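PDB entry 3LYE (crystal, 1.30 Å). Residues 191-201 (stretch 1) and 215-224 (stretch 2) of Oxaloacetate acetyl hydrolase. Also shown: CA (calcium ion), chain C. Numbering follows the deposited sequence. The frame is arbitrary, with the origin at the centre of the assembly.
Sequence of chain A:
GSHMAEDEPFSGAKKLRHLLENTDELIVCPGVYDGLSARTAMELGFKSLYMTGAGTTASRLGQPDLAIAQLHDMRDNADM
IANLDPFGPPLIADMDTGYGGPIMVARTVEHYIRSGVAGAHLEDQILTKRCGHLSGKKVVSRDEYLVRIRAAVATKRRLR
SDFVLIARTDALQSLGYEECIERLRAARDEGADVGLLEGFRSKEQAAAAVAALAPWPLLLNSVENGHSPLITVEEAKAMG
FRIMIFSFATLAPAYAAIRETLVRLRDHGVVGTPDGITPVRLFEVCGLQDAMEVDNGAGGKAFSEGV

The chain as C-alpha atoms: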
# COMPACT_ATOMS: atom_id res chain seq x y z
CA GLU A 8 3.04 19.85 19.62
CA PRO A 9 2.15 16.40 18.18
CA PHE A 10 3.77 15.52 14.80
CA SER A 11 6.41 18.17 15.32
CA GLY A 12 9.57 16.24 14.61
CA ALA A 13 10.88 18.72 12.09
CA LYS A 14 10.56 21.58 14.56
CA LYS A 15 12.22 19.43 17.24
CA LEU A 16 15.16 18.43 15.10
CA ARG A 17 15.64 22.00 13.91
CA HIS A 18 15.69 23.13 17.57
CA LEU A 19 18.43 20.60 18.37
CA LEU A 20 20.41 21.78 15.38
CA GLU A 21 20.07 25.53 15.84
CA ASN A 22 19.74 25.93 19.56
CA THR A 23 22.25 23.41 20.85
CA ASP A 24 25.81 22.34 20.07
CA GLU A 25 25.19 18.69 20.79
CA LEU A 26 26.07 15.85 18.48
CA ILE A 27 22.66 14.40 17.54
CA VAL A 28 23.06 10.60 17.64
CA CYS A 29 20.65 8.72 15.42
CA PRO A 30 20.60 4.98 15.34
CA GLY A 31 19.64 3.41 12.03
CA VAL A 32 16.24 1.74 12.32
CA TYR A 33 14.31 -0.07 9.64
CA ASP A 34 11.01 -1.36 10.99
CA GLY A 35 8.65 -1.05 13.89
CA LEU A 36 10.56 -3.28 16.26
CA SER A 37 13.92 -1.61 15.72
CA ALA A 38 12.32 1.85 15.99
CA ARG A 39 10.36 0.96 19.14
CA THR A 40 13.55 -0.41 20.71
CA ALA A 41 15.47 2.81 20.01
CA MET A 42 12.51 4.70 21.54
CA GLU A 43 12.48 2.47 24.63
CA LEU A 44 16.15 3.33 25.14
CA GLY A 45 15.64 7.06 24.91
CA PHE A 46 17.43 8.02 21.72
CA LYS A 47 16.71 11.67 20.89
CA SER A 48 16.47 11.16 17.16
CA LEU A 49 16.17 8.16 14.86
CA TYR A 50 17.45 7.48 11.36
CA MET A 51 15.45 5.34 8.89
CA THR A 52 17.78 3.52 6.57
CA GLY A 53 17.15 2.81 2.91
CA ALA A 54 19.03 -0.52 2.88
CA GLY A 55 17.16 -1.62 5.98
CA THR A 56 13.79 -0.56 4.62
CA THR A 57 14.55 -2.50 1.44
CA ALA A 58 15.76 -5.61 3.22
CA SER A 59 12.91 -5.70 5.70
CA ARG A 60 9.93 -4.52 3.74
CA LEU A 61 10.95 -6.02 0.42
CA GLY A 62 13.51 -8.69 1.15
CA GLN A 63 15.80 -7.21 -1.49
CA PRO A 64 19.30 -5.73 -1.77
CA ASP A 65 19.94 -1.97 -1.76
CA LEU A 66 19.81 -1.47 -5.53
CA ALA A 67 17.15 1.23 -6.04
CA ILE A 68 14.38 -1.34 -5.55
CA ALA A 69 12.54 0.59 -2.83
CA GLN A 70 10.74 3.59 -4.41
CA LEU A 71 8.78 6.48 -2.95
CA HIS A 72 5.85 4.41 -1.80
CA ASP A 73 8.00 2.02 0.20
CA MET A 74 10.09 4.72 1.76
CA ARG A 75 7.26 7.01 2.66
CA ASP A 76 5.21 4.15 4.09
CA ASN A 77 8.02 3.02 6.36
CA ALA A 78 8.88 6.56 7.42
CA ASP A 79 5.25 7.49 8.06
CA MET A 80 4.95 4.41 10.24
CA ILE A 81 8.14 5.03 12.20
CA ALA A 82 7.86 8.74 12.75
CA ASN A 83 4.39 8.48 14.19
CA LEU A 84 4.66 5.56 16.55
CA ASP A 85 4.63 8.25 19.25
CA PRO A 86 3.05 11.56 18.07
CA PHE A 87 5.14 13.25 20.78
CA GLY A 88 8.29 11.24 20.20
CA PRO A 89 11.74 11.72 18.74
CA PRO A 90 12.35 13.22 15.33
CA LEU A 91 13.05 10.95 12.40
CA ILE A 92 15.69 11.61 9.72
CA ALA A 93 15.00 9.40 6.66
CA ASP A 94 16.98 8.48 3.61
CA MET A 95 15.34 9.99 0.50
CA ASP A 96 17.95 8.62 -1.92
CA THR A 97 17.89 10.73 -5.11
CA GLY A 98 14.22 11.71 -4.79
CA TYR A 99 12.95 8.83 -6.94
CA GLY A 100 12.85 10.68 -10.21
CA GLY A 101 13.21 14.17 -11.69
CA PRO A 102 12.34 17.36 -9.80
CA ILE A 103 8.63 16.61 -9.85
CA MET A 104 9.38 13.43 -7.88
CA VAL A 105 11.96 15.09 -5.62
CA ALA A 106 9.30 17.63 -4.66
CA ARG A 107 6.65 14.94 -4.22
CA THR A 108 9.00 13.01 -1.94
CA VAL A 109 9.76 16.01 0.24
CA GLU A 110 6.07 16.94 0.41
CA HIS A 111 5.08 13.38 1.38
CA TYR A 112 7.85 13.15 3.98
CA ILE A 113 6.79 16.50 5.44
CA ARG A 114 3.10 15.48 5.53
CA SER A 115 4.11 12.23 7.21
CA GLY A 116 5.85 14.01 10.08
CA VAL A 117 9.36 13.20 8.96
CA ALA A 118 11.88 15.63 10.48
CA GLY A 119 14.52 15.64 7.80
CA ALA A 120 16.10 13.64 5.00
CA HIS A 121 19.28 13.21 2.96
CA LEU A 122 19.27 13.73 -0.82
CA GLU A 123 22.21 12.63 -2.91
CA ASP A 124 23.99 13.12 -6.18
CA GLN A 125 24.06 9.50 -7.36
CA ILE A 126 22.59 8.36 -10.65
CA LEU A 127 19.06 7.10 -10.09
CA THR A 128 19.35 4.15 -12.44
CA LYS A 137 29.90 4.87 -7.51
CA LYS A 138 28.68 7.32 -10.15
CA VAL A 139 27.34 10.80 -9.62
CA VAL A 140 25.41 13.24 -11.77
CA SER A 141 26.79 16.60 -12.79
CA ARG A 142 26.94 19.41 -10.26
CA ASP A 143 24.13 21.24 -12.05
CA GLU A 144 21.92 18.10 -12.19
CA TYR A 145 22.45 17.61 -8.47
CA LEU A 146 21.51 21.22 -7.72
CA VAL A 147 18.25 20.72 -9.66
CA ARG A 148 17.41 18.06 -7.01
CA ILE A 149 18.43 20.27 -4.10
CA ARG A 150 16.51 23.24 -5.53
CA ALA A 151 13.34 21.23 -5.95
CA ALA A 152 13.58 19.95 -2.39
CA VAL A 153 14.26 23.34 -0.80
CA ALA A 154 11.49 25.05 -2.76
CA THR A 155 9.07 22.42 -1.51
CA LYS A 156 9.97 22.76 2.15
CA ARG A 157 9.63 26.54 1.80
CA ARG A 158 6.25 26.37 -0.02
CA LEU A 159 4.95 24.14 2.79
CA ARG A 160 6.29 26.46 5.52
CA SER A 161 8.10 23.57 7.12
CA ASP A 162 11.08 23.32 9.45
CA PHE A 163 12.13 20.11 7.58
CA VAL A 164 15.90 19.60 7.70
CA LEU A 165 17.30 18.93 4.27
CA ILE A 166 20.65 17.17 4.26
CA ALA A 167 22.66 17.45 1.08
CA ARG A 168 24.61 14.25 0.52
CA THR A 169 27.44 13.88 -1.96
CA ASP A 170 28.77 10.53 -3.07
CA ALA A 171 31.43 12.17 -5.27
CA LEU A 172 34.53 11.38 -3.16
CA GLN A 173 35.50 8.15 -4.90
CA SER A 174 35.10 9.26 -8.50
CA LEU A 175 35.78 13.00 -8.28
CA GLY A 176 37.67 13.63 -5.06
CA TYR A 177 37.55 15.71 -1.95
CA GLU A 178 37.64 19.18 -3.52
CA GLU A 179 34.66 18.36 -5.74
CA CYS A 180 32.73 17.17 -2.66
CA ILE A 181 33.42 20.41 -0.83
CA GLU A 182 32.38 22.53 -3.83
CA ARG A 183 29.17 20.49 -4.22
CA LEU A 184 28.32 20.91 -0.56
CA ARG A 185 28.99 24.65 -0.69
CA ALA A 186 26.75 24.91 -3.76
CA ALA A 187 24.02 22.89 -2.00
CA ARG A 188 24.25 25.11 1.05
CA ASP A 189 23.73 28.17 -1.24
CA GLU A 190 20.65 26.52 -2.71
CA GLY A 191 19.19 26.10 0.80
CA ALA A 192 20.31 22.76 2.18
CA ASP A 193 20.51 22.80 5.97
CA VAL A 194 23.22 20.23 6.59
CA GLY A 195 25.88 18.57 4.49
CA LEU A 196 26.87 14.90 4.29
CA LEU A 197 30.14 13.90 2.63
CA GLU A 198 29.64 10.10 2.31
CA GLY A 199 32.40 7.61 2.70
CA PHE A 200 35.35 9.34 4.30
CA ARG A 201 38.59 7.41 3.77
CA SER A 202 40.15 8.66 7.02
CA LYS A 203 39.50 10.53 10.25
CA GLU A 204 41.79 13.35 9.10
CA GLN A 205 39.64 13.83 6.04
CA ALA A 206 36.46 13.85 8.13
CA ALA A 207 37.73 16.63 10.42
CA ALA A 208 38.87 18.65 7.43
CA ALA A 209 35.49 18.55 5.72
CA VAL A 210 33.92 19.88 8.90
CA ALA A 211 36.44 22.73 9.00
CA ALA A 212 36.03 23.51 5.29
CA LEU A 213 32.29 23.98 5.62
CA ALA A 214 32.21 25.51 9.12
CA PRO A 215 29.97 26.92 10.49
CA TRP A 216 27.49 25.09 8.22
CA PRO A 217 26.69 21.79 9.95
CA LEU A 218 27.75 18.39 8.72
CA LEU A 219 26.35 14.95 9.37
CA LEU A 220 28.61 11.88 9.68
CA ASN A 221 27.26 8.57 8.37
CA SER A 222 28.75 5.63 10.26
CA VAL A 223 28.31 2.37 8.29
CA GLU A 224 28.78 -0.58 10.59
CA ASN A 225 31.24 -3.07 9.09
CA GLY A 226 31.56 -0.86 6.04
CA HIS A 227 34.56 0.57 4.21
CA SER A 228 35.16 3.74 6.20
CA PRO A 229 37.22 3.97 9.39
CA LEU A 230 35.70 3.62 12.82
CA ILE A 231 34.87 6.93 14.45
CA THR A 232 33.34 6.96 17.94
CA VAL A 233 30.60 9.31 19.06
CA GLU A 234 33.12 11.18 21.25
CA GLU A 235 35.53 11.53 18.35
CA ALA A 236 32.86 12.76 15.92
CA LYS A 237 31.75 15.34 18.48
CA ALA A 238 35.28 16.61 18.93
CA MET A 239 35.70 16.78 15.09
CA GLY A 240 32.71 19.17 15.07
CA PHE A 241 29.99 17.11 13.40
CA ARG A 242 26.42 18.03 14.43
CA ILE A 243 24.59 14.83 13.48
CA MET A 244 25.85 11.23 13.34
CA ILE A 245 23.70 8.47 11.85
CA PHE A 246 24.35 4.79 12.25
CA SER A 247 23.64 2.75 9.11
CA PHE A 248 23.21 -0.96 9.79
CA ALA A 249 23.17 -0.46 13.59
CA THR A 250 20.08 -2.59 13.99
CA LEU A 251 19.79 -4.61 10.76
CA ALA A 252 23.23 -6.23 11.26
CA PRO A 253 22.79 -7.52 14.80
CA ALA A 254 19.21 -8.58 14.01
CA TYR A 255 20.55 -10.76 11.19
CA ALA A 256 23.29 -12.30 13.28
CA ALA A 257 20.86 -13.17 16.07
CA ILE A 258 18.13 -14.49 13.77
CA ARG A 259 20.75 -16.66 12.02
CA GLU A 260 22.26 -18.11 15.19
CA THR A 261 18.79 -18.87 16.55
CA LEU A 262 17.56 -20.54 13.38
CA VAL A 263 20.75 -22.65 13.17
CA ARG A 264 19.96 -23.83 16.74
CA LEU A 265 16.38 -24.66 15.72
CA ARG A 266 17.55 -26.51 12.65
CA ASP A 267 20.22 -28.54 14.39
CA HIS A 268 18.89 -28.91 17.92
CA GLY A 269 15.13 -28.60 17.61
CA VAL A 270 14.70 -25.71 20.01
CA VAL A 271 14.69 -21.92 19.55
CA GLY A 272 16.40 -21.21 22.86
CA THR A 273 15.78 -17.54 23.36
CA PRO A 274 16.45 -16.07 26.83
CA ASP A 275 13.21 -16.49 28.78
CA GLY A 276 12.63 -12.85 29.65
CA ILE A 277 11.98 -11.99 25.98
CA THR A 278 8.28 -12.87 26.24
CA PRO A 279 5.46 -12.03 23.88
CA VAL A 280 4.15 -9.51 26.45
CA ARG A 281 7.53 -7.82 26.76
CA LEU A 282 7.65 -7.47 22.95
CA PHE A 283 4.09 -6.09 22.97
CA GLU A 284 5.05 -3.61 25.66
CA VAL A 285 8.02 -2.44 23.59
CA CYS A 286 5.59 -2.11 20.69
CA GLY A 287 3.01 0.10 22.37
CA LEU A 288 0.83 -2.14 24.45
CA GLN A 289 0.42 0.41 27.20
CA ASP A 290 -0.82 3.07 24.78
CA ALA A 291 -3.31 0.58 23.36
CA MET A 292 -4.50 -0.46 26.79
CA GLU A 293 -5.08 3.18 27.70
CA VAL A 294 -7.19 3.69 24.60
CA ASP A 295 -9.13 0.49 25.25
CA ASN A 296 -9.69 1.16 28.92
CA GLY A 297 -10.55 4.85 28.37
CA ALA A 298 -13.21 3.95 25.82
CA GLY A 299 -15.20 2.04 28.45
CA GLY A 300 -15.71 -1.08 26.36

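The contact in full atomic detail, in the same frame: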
# COMPACT_ATOMS: atom_id res chain seq x y z
N GLY A 191 20.08 26.23 -0.34
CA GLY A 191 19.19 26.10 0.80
C GLY A 191 19.27 24.85 1.65
O GLY A 191 18.49 24.72 2.57
N ALA A 192 20.18 23.93 1.35
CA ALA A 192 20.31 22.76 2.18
C ALA A 192 20.73 23.22 3.58
O ALA A 192 21.51 24.17 3.75
CB ALA A 192 21.26 21.78 1.58
N ASP A 193 20.25 22.49 4.59
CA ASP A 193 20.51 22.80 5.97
C ASP A 193 21.73 22.15 6.61
O ASP A 193 22.28 22.70 7.56
CB ASP A 193 19.29 22.36 6.79
CG ASP A 193 18.02 23.06 6.35
OD1 ASP A 193 17.10 22.41 5.81
OD2 ASP A 193 17.91 24.28 6.61
N VAL A 194 22.11 21.00 6.09
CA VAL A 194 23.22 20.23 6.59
C VAL A 194 23.88 19.52 5.43
O VAL A 194 23.22 19.17 4.46
CB VAL A 194 22.66 19.11 7.54
CG1 VAL A 194 23.75 18.21 8.11
CG2 VAL A 194 21.78 19.71 8.66
N GLY A 195 25.18 19.28 5.53
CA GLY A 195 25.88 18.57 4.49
C GLY A 195 26.33 17.19 4.97
O GLY A 195 26.52 16.95 6.16
N LEU A 196 26.44 16.27 4.02
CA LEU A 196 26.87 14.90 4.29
C LEU A 196 27.83 14.48 3.18
O LEU A 196 27.45 14.34 2.02
CB LEU A 196 25.67 13.94 4.35
CG LEU A 196 25.91 12.43 4.22
CD1 LEU A 196 27.03 11.94 5.08
CD2 LEU A 196 24.59 11.70 4.51
N LEU A 197 29.10 14.35 3.54
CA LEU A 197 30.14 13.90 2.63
C LEU A 197 30.19 12.40 3.00
O LEU A 197 30.64 12.03 4.08
CB LEU A 197 31.45 14.64 2.88
CG LEU A 197 32.49 14.52 1.75
CD1 LEU A 197 33.60 15.54 1.90
CD2 LEU A 197 33.07 13.11 1.68
N GLU A 198 29.70 11.57 2.10
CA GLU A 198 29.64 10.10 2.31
C GLU A 198 30.92 9.37 2.04
O GLU A 198 31.64 9.64 1.09
CB GLU A 198 28.59 9.52 1.36
CG GLU A 198 28.34 8.00 1.41
CD GLU A 198 27.73 7.54 2.72
OE1 GLU A 198 27.06 8.35 3.39
OE2 GLU A 198 27.92 6.35 3.06
N GLY A 199 31.22 8.42 2.90
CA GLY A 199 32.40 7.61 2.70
C GLY A 199 33.79 8.14 2.92
O GLY A 199 34.68 7.88 2.10
N PHE A 200 34.02 8.82 4.03
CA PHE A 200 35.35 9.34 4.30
C PHE A 200 36.34 8.17 4.29
O PHE A 200 36.01 7.04 4.71
CB PHE A 200 35.41 9.99 5.67
CG PHE A 200 34.66 11.28 5.77
CD1 PHE A 200 35.11 12.39 5.09
CD2 PHE A 200 33.55 11.40 6.57
CE1 PHE A 200 34.44 13.60 5.18
CE2 PHE A 200 32.87 12.61 6.65
CZ PHE A 200 33.32 13.71 5.96
N ARG A 201 37.55 8.43 3.82
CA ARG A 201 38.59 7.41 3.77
C ARG A 201 39.43 7.45 5.04
O ARG A 201 40.13 6.49 5.34
CB ARG A 201 39.44 7.59 2.51
CG ARG A 201 38.68 7.13 1.26
CD ARG A 201 39.43 7.32 -0.06
NE ARG A 201 38.88 6.45 -1.10
CZ ARG A 201 37.72 6.65 -1.72
NH1 ARG A 201 37.29 5.81 -2.65
NH2 ARG A 201 36.97 7.71 -1.42
N PRO A 215 30.80 27.50 9.43
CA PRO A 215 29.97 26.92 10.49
C PRO A 215 28.75 26.13 10.01
O PRO A 215 27.90 25.79 10.83
CB PRO A 215 29.47 28.17 11.21
CG PRO A 215 29.31 29.16 10.13
CD PRO A 215 30.45 28.91 9.17
N TRP A 216 28.64 25.83 8.72
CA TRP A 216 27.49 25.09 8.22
C TRP A 216 27.64 23.68 8.77
O TRP A 216 28.69 23.06 8.60
CB TRP A 216 27.47 25.14 6.71
CG TRP A 216 26.25 24.60 6.04
CD1 TRP A 216 24.98 25.07 6.14
CD2 TRP A 216 26.22 23.54 5.09
NE1 TRP A 216 24.14 24.34 5.33
CE2 TRP A 216 24.88 23.40 4.67
CE3 TRP A 216 27.19 22.69 4.56
CZ2 TRP A 216 24.50 22.46 3.73
CZ3 TRP A 216 26.83 21.79 3.62
CH2 TRP A 216 25.47 21.65 3.23
N PRO A 217 26.57 23.12 9.36
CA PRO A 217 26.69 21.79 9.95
C PRO A 217 26.77 20.60 9.03
O PRO A 217 26.16 20.59 7.96
CB PRO A 217 25.42 21.67 10.79
CG PRO A 217 24.46 22.62 10.23
CD PRO A 217 25.22 23.67 9.48
N LEU A 218 27.57 19.64 9.45
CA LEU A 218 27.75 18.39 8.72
C LEU A 218 27.22 17.23 9.57
O LEU A 218 27.21 17.25 10.81
CB LEU A 218 29.21 18.08 8.38
CG LEU A 218 29.93 19.08 7.49
CD1 LEU A 218 31.23 18.45 6.98
CD2 LEU A 218 29.04 19.51 6.36
N LEU A 219 26.87 16.19 8.84
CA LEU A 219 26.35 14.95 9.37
C LEU A 219 27.37 13.86 8.94
O LEU A 219 27.81 13.81 7.79
CB LEU A 219 24.97 14.70 8.78
CG LEU A 219 24.24 13.40 9.13
CD1 LEU A 219 22.75 13.53 8.87
CD2 LEU A 219 24.80 12.21 8.35
N LEU A 220 27.70 12.99 9.88
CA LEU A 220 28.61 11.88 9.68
C LEU A 220 27.80 10.58 9.60
O LEU A 220 27.05 10.28 10.51
CB LEU A 220 29.59 11.77 10.86
CG LEU A 220 30.56 10.61 10.83
CD1 LEU A 220 31.46 10.67 9.61
CD2 LEU A 220 31.38 10.57 12.08
N ASN A 221 27.94 9.84 8.52
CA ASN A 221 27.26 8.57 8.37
C ASN A 221 28.21 7.43 8.67
O ASN A 221 29.16 7.19 7.93
CB ASN A 221 26.74 8.39 6.96
CG ASN A 221 26.07 7.05 6.75
OD1 ASN A 221 25.57 6.41 7.68
ND2 ASN A 221 26.07 6.60 5.52
N SER A 222 27.97 6.78 9.80
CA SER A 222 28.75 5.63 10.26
C SER A 222 28.10 4.34 9.71
O SER A 222 26.98 4.05 10.04
CB SER A 222 28.75 5.63 11.78
OG SER A 222 29.57 4.60 12.28
N VAL A 223 28.82 3.59 8.89
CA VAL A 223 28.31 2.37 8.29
C VAL A 223 28.97 1.21 9.01
O VAL A 223 30.16 0.93 8.82
CB VAL A 223 28.63 2.38 6.81
CG1 VAL A 223 28.12 1.12 6.13
CG2 VAL A 223 28.05 3.65 6.17
N GLU A 224 28.20 0.52 9.83
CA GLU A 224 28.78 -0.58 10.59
C GLU A 224 29.29 -1.69 9.67
O GLU A 224 28.58 -2.20 8.81
CB GLU A 224 27.77 -1.10 11.60
CG GLU A 224 28.27 -2.28 12.44
CD GLU A 224 29.47 -1.94 13.34
OE1 GLU A 224 30.09 -2.89 13.89
OE2 GLU A 224 29.83 -0.75 13.50
CA CA C . 32.00 -4.16 13.73
O HOH W 1 29.96 14.15 6.17
O HOH W 2 29.93 10.38 6.32
O HOH W 3 29.66 6.88 5.20
O HOH W 4 31.85 8.36 6.30
O HOH W 5 32.74 -4.00 15.97
O HOH W 6 33.33 -2.33 13.21

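Two backbone hydrogen bonds centred on Gly195 join the stretches: Gly195 N donates to Pro217 O (2.9 Å) and Leu219 N donates to Gly195 O (2.8 Å), so that Gly195 and Leu218 form a single bridge; the strand axes run in roughly the same direction, 37° apart. C-alpha contacts reinforce it, Val194 CA to Pro217 O at 3.3 Å and Leu218 CA to Gly195 O at 3.2 Å. Farther along, Asn221, its CA-to-CB bond pointing toward stretch 1, donates from ND2 to Glu198 OE1 (2.9 Å, nearly linear) and weakly to Glu198 OE2 (3.1 Å); Glu198 turns its carboxylate in with chi2 near +60°. Between bridge and side-chain pair the backbones separate, and waters span the gap: water 1 accepts from Leu197 N (2.8 Å) and donates to Leu219 O (2.7 Å), while water 2 accepts from Asn221 N (3.0 Å) and donates to Leu197 O (2.9 Å). Water 3 links Gly199 N (3.2 Å) to Asn221 O (2.8 Å). At the other end Trp216 NE1 donates to Ala192 O (3.1 Å), which lies at the indole edge, while Gly195 N sits over one ring face, 3.3 Å from Trp216 CH2. The indole explains the glycine: a CB on Gly195 would point toward stretch 2 and lie 2.4 Å from Trp216 CZ3, a clash. Aliphatic side chains pack around these bonds. Val194 CG1 packs on Leu219 CB (3.8 Å), and Leu196 CD2 meets Leu219 CD2 (3.9 Å); all three residues are buried, and their branched, apolar side chains bring no polar group into the packing. Phe200, its CA-to-CB bond toward stretch 2, presents its ring edge to Leu220, Phe200 CD2 to Leu220 CD1 at 3.8 Å. Together the stretches bury 620 Å². Beyond the contact, Glu224 OE1 binds the calcium ion CA at 2.3 Å.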